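Carbon monoxide oxidation system transcription regulator CooA-1 (Carboxydothermus hydrogenoformans, PDB 6CPB) acts as a heme-based carbon monoxide sensor and transcription regulator that probably binds DNA, this chain being its heme domain, related to cyclic nucleotide-binding domains. Local coordinates at residues L8-V11 with L12-E16; I68-A71 with G72-F75; L92-D95 with I96-Q100. All blocks are in the same frame, centred on the assembly; numbering follows the deposited sequence. Where two conformers were deposited one is given.

Contact 1 of 3, residues L8-V11 with L12-E16; sequences LLEV and LNSEE
Leu12 N bonds to Leu8 O at 2.9 Å and Asn13 N to Leu9 O at 3.0 Å, so the chain makes a single short helical stretch before Asn13 leaves helical angles. Ser14 N then turns back to Val11 O at 3.0 Å, but it approaches from above the carbonyl plane. The serine side chain adds a second grip: OG donates to Glu10 O at 2.7 Å, tilted 29° from that carbonyl's plane. Ser14 OG lies anti to the carbonyl carbon, beside its own N (chi1 -76°), which brings the hydroxyl within reach of Glu10 O. Asn13 lays its amide alongside Leu9 O, ND2 at 3.1 Å, at too poor an angle for a bond. On the apolar flank, Leu9 CD2 meets Leu12 CD1 at 3.9 Å, the two branches crossing obliquely. Leu8 and Leu12 both lean on Leu47 of strand 44-50, while Val11 and Leu8 rest on Phe109 of helix 108-135. The carbonyls of Glu10 and Val11, near the C-terminal end of the helix, are thus both taken by Ser14, one by its hydroxyl and one by its amide; a side-chain hydroxyl does part of the work of a backbone amide where the chain leaves helical geometry.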
loop_
_atom_site.group_PDB
_atom_site.type_symbol
_atom_site.label_atom_id
_atom_site.label_comp_id
_atom_site.label_asym_id
_atom_site.label_seq_id
_atom_site.Cartn_x
_atom_site.Cartn_y
_atom_site.Cartn_z
ATOM N N LEU A 8 -4.423 13.569 7.049
ATOM C CA LEU A 8 -5.834 13.612 7.417
ATOM C C LEU A 8 -6.157 14.525 8.592
ATOM O O LEU A 8 -7.317 14.577 9.003
ATOM C CB LEU A 8 -6.341 12.197 7.698
ATOM C CG LEU A 8 -6.352 11.304 6.457
ATOM C CD1 LEU A 8 -6.554 9.864 6.860
ATOM C CD2 LEU A 8 -7.418 11.727 5.442
ATOM N N LEU A 9 -5.194 15.270 9.136
ATOM C CA LEU A 9 -5.547 16.195 10.211
ATOM C C LEU A 9 -6.588 17.210 9.762
ATOM O O LEU A 9 -7.478 17.570 10.535
ATOM C CB LEU A 9 -4.320 16.910 10.771
ATOM C CG LEU A 9 -3.407 16.054 11.646
ATOM C CD1 LEU A 9 -2.115 16.798 11.978
ATOM C CD2 LEU A 9 -4.111 15.621 12.920
ATOM N N GLU A 10 -6.488 17.710 8.530
ATOM C CA GLU A 10 -7.469 18.688 8.070
ATOM C C GLU A 10 -8.870 18.085 8.050
ATOM O O GLU A 10 -9.850 18.777 8.336
ATOM C CB GLU A 10 -7.038 19.255 6.716
ATOM C CG GLU A 10 -7.979 20.295 6.101
ATOM C CD GLU A 10 -8.966 19.713 5.105
ATOM O OE1 GLU A 10 -8.906 18.507 4.817
ATOM O OE2 GLU A 10 -9.816 20.481 4.580
ATOM N N VAL A 11 -8.976 16.799 7.713
ATOM C CA VAL A 11 -10.241 16.071 7.741
ATOM C C VAL A 11 -10.725 15.888 9.176
ATOM O O VAL A 11 -11.901 16.131 9.489
ATOM C CB VAL A 11 -10.030 14.724 7.018
ATOM C CG1 VAL A 11 -11.069 13.682 7.411
ATOM C CG2 VAL A 11 -10.012 14.958 5.508
ATOM N N LEU A 12 -9.821 15.466 10.076
ATOM C CA LEU A 12 -10.177 15.301 11.480
ATOM C C LEU A 12 -10.743 16.581 12.056
ATOM O O LEU A 12 -11.638 16.537 12.907
ATOM C CB LEU A 12 -8.945 14.881 12.289
ATOM C CG LEU A 12 -8.537 13.421 12.109
ATOM C CD1 LEU A 12 -7.098 13.161 12.533
ATOM C CD2 LEU A 12 -9.470 12.524 12.897
ATOM N N ASN A 13 -10.251 17.722 11.593
ATOM C CA ASN A 13 -10.649 19.016 12.123
ATOM C C ASN A 13 -11.704 19.712 11.279
ATOM O O ASN A 13 -11.932 20.911 11.456
ATOM C CB ASN A 13 -9.408 19.880 12.299
ATOM C CG ASN A 13 -8.513 19.342 13.388
ATOM O OD1 ASN A 13 -8.991 18.965 14.452
ATOM N ND2 ASN A 13 -7.226 19.259 13.118
ATOM N N SER A 14 -12.372 18.984 10.399
ATOM C CA SER A 14 -13.404 19.553 9.543
ATOM C C SER A 14 -14.793 19.138 9.998
ATOM O O SER A 14 -15.088 17.947 10.125
ATOM C CB SER A 14 -13.218 19.093 8.109
ATOM O OG SER A 14 -12.165 19.778 7.487
ATOM N N GLU A 15 -15.662 20.129 10.161
ATOM C CA GLU A 15 -17.041 19.871 10.554
ATOM C C GLU A 15 -17.726 18.870 9.621
ATOM O O GLU A 15 -18.517 18.031 10.065
ATOM C CB GLU A 15 -17.789 21.210 10.587
ATOM C CG GLU A 15 -19.233 21.134 11.002
ATOM C CD GLU A 15 -19.898 22.507 11.124
ATOM O OE1 GLU A 15 -19.253 23.551 10.859
ATOM O OE2 GLU A 15 -21.089 22.534 11.503
ATOM N N GLU A 16 -17.429 18.942 8.319
ATOM C CA GLU A 16 -18.079 18.075 7.337
ATOM C C GLU A 16 -17.866 16.596 7.627
ATOM O O GLU A 16 -18.678 15.766 7.197
ATOM C CB GLU A 16 -17.580 18.425 5.937
ATOM C CG GLU A 16 -18.099 17.545 4.797
ATOM C CD GLU A 16 -19.611 17.622 4.566
ATOM O OE1 GLU A 16 -20.283 18.546 5.066
ATOM O OE2 GLU A 16 -20.123 16.725 3.863
#

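Contact 2 of 3, residues I68-A71 with G72-F75; sequences ILEA and GDIF
Leu69 and Asp73 meet at their CB atoms, 3.9 Å apart, across a tight turn, and from there their ends part: the carboxylate bends back along the backbone to Glu70, while the leucine reaches on to Phe75. Asp73 OD2 accepts from Glu70 N at 2.9 Å, the N-H arriving on the anti side of the oxygen and 27° out of the carboxylate plane. A torsion that sets CG opposite the carbonyl carbon (chi1 -75°) turns the group toward the incoming strand. The backbone answers with a bond the other way, Asp73 N to Glu70 O at 3.0 Å, so Glu70 is gripped by both its amide and its carbonyl. The other carboxylate oxygen, OD1, faces helix 108-135, where it forms a salt bridge with Lys115 and accepts from Asn112. An alanine at Asp73 would probably leave the Glu70 amide without this acceptor and take from Lys115 its carboxylate partner at the turn. Leu69 CD1 packs on Phe75 CB at 3.7 Å, the two side chains crossing at about a right angle. The phenylalanine's CG is anti to the backbone N (chi1 -173°), which carries the ring past the leucine onto Leu117 and Leu120 of the same helix. Glycine suits position 72, whose positive phi would press a CB against Ala71 O. Glu70 to Asp73 is a type II beta turn, with glycine in its third place, and it carries the chain from strand 62-70 of one sheet to strand 74-76 of the other in the beta roll of a cyclic nucleotide-binding domain.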
loop_
_atom_site.group_PDB
_atom_site.type_symbol
_atom_site.label_atom_id
_atom_site.label_comp_id
_atom_site.label_asym_id
_atom_site.label_seq_id
_atom_site.Cartn_x
_atom_site.Cartn_y
_atom_site.Cartn_z
ATOM N N ILE A 68 7.352 5.209 10.281
ATOM C CA ILE A 68 6.860 6.011 11.392
ATOM C C ILE A 68 5.677 6.808 10.870
ATOM O O ILE A 68 5.793 7.519 9.861
ATOM C CB ILE A 68 7.962 6.917 11.962
ATOM C CG1 ILE A 68 9.054 6.060 12.607
ATOM C CG2 ILE A 68 7.361 7.878 12.991
ATOM C CD1 ILE A 68 10.275 6.836 13.024
ATOM N N LEU A 69 4.528 6.631 11.520
ATOM C CA LEU A 69 3.286 7.281 11.127
ATOM C C LEU A 69 3.006 8.445 12.055
ATOM O O LEU A 69 3.092 8.312 13.282
ATOM C CB LEU A 69 2.120 6.304 11.187
ATOM C CG LEU A 69 2.312 5.011 10.407
ATOM C CD1 LEU A 69 1.057 4.194 10.480
ATOM C CD2 LEU A 69 2.709 5.270 8.952
ATOM N N GLU A 70 2.679 9.577 11.462
ATOM C CA GLU A 70 2.428 10.808 12.184
ATOM C C GLU A 70 0.930 10.995 12.393
ATOM O O GLU A 70 0.090 10.288 11.820
ATOM C CB GLU A 70 2.986 11.999 11.404
ATOM C CG GLU A 70 4.437 11.854 10.985
ATOM C CD GLU A 70 5.410 11.925 12.157
ATOM O OE1 GLU A 70 5.049 12.487 13.215
ATOM O OE2 GLU A 70 6.551 11.417 12.029
ATOM N N ALA A 71 0.589 11.983 13.213
ATOM C CA ALA A 71 -0.808 12.355 13.359
ATOM C C ALA A 71 -1.371 12.711 11.988
ATOM O O ALA A 71 -0.761 13.467 11.233
ATOM C CB ALA A 71 -0.929 13.535 14.324
ATOM N N GLY A 72 -2.528 12.125 11.659
ATOM C CA GLY A 72 -3.137 12.272 10.356
ATOM C C GLY A 72 -2.828 11.159 9.387
ATOM O O GLY A 72 -3.285 11.222 8.245
ATOM N N ASP A 73 -2.080 10.143 9.807
ATOM C CA ASP A 73 -1.835 8.957 8.997
ATOM C C ASP A 73 -2.722 7.799 9.443
ATOM O O ASP A 73 -3.087 7.676 10.618
ATOM C CB ASP A 73 -0.375 8.495 9.090
ATOM C CG ASP A 73 0.589 9.359 8.301
ATOM O OD1 ASP A 73 0.215 9.906 7.249
ATOM O OD2 ASP A 73 1.776 9.435 8.719
ATOM N N ILE A 74 -3.049 6.934 8.484
ATOM C CA ILE A 74 -3.964 5.814 8.681
ATOM C C ILE A 74 -3.277 4.506 8.301
ATOM O O ILE A 74 -2.424 4.467 7.413
ATOM C CB ILE A 74 -5.245 6.073 7.838
ATOM C CG1 ILE A 74 -6.448 5.267 8.336
ATOM C CG2 ILE A 74 -5.013 5.826 6.372
ATOM C CD1 ILE A 74 -7.761 5.740 7.741
ATOM N N PHE A 75 -3.655 3.428 8.982
ATOM C CA PHE A 75 -3.099 2.097 8.722
ATOM C C PHE A 75 -4.136 1.065 9.182
ATOM O O PHE A 75 -5.304 1.404 9.396
ATOM C CB PHE A 75 -1.689 1.992 9.335
ATOM C CG PHE A 75 -0.933 0.716 8.989
ATOM C CD1 PHE A 75 -0.872 0.225 7.689
ATOM C CD2 PHE A 75 -0.288 0.013 9.989
ATOM C CE1 PHE A 75 -0.201 -0.955 7.411
ATOM C CE2 PHE A 75 0.396 -1.148 9.712
ATOM C CZ PHE A 75 0.448 -1.628 8.418
#

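Contact 3 of 3, residues L92-D95 with I96-Q100; sequences LYTD and IRNFQ
Thr94 and Asn98 meet where strand 89-95 turns into helix 96-105, the two short segments at 98° to each other. This is the snug side. Asn98 ND2 donates to Thr94 OG1 at 2.9 Å, with the oxygen close to the amide plane and the bond nearly straight at 166°. Threonine places OG1 opposite its backbone N (chi1 -165°), pointing it at the amide, while its CG2 turns to Phe99 CB at 4.0 Å. Phe99 itself is buried, its ring on Phe109 and Met113 of helix 108-135, and its amide donates to Asp95 O at 2.9 Å. The same Asn98 side-chain nitrogen also serves Glu23.

Asp95, the N-cap residue, makes a firm bond at the border: in one of its two modelled conformers, OD2 accepts from Asn98 N at 2.9 Å, from above the carboxylate plane. Beyond it the contact is looser and wetter. A water donates to OD2 at 3.0 Å and accepts from Arg97 N at 3.0 Å, bridging the carboxylate to the first turn. The exposed Arg97 runs its extended side chain outward, away from the aspartate.

A carboxylate at a helix start, taking the Asn98 amide directly and the Arg97 amide through a water, is likely to be favoured by the helix dipole, while the neutral Thr94-Asn98 pair ties the strand end to the same residue of the helix.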
loop_
_atom_site.group_PDB
_atom_site.type_symbol
_atom_site.label_atom_id
_atom_site.label_comp_id
_atom_site.label_asym_id
_atom_site.label_seq_id
_atom_site.Cartn_x
_atom_site.Cartn_y
_atom_site.Cartn_z
ATOM N N LEU A 92 -8.283 6.724 16.340
ATOM C CA LEU A 92 -9.662 6.397 15.997
ATOM C C LEU A 92 -9.621 5.116 15.178
ATOM O O LEU A 92 -8.798 5.000 14.270
ATOM C CB LEU A 92 -10.289 7.520 15.161
ATOM C CG LEU A 92 -10.476 8.850 15.887
ATOM C CD1 LEU A 92 -11.089 9.866 14.937
ATOM C CD2 LEU A 92 -11.345 8.695 17.136
ATOM N N TYR A 93 -10.506 4.158 15.473
ATOM C CA TYR A 93 -10.500 2.904 14.723
ATOM C C TYR A 93 -11.909 2.421 14.409
ATOM O O TYR A 93 -12.867 2.721 15.123
ATOM C CB TYR A 93 -9.713 1.794 15.445
ATOM C CG TYR A 93 -10.284 1.363 16.775
ATOM C CD1 TYR A 93 -9.930 2.017 17.934
ATOM C CD2 TYR A 93 -11.156 0.289 16.875
ATOM C CE1 TYR A 93 -10.420 1.628 19.154
ATOM C CE2 TYR A 93 -11.648 -0.119 18.100
ATOM C CZ TYR A 93 -11.284 0.569 19.230
ATOM O OH TYR A 93 -11.760 0.194 20.462
ATOM N N THR A 94 -12.008 1.646 13.335
ATOM C CA THR A 94 -13.266 1.013 12.953
ATOM C C THR A 94 -12.951 -0.281 12.212
ATOM O O THR A 94 -11.836 -0.493 11.761
ATOM C CB THR A 94 -14.133 1.973 12.123
ATOM O OG1 THR A 94 -15.473 1.480 12.051
ATOM C CG2 THR A 94 -13.619 2.150 10.705
ATOM N N ASP A 95 -13.942 -1.157 12.098
ATOM C CA ASP A 95 -13.719 -2.411 11.392
ATOM C C ASP A 95 -13.591 -2.168 9.891
ATOM O O ASP A 95 -14.148 -1.212 9.343
ATOM C CB ASP A 95 -14.863 -3.384 11.651
ATOM C CG ASP A 95 -16.186 -2.851 11.168
ATOM O OD1 ASP A 95 -16.805 -2.060 11.906
ATOM O OD2 ASP A 95 -16.587 -3.190 10.033
ATOM N N ILE A 96 -12.865 -3.068 9.218
ATOM C CA ILE A 96 -12.518 -2.858 7.811
ATOM C C ILE A 96 -13.758 -2.724 6.928
ATOM O O ILE A 96 -13.786 -1.889 6.017
ATOM C CB ILE A 96 -11.551 -3.952 7.313
ATOM C CG1 ILE A 96 -11.009 -3.574 5.930
ATOM C CG2 ILE A 96 -12.226 -5.329 7.292
ATOM C CD1 ILE A 96 -9.922 -4.483 5.419
ATOM N N ARG A 97 -14.790 -3.542 7.154
ATOM C CA ARG A 97 -15.980 -3.421 6.312
ATOM C C ARG A 97 -16.588 -2.031 6.426
ATOM O O ARG A 97 -16.990 -1.424 5.422
ATOM C CB ARG A 97 -17.021 -4.468 6.709
ATOM C CG ARG A 97 -16.705 -5.894 6.295
ATOM C CD ARG A 97 -17.863 -6.814 6.668
ATOM N NE ARG A 97 -17.584 -8.219 6.381
ATOM C CZ ARG A 97 -17.792 -8.808 5.206
ATOM N NH1 ARG A 97 -18.280 -8.120 4.181
ATOM N NH2 ARG A 97 -17.506 -10.093 5.054
ATOM N N ASN A 98 -16.699 -1.518 7.645
ATOM C CA ASN A 98 -17.244 -0.185 7.815
ATOM C C ASN A 98 -16.358 0.845 7.138
ATOM O O ASN A 98 -16.852 1.785 6.503
ATOM C CB ASN A 98 -17.425 0.135 9.291
ATOM C CG ASN A 98 -18.219 1.392 9.501
ATOM O OD1 ASN A 98 -19.284 1.584 8.890
ATOM N ND2 ASN A 98 -17.716 2.265 10.352
ATOM N N PHE A 99 -15.043 0.693 7.277
ATOM C CA PHE A 99 -14.128 1.615 6.618
ATOM C C PHE A 99 -14.335 1.624 5.107
ATOM O O PHE A 99 -14.340 2.686 4.480
ATOM C CB PHE A 99 -12.683 1.273 6.946
ATOM C CG PHE A 99 -11.732 2.224 6.326
ATOM C CD1 PHE A 99 -11.652 3.527 6.794
ATOM C CD2 PHE A 99 -10.983 1.863 5.227
ATOM C CE1 PHE A 99 -10.798 4.434 6.211
ATOM C CE2 PHE A 99 -10.104 2.782 4.640
ATOM C CZ PHE A 99 -10.016 4.055 5.134
ATOM N N GLN A 100 -14.468 0.449 4.497
ATOM C CA GLN A 100 -14.671 0.397 3.055
ATOM C C GLN A 100 -15.960 1.106 2.653
ATOM O O GLN A 100 -16.006 1.794 1.626
ATOM C CB GLN A 100 -14.623 -1.059 2.593
ATOM C CG GLN A 100 -13.206 -1.648 2.709
ATOM C CD GLN A 100 -13.147 -3.152 2.563
ATOM O OE1 GLN A 100 -14.139 -3.851 2.769
ATOM N NE2 GLN A 100 -11.974 -3.659 2.213
HETATM O O HOH W 1 -15.306 -5.788 9.113
#

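The three local contacts lie in series along the chain but touch in space. Contact 1 meets contact 2 through Leu8 N, a probable hydrogen bond of 2.9 Å to Gly72 O, with the centres about 14 Å apart. Contact 1 also packs on contact 3, Leu12 CD2 to Leu92 CD1 at 3.7 Å, and contact 2 on contact 3, Ile74 CD1 to Phe99 CE1 at 3.6 Å. Two of them approach the heme site known from this protein, though no heme is bound to this chain in the model: the Phe75 side chain lies about 3 Å from that of Thr79, and the Ile96 side chain about 7 Å from that of axial His78. Contact 1 lies away from it.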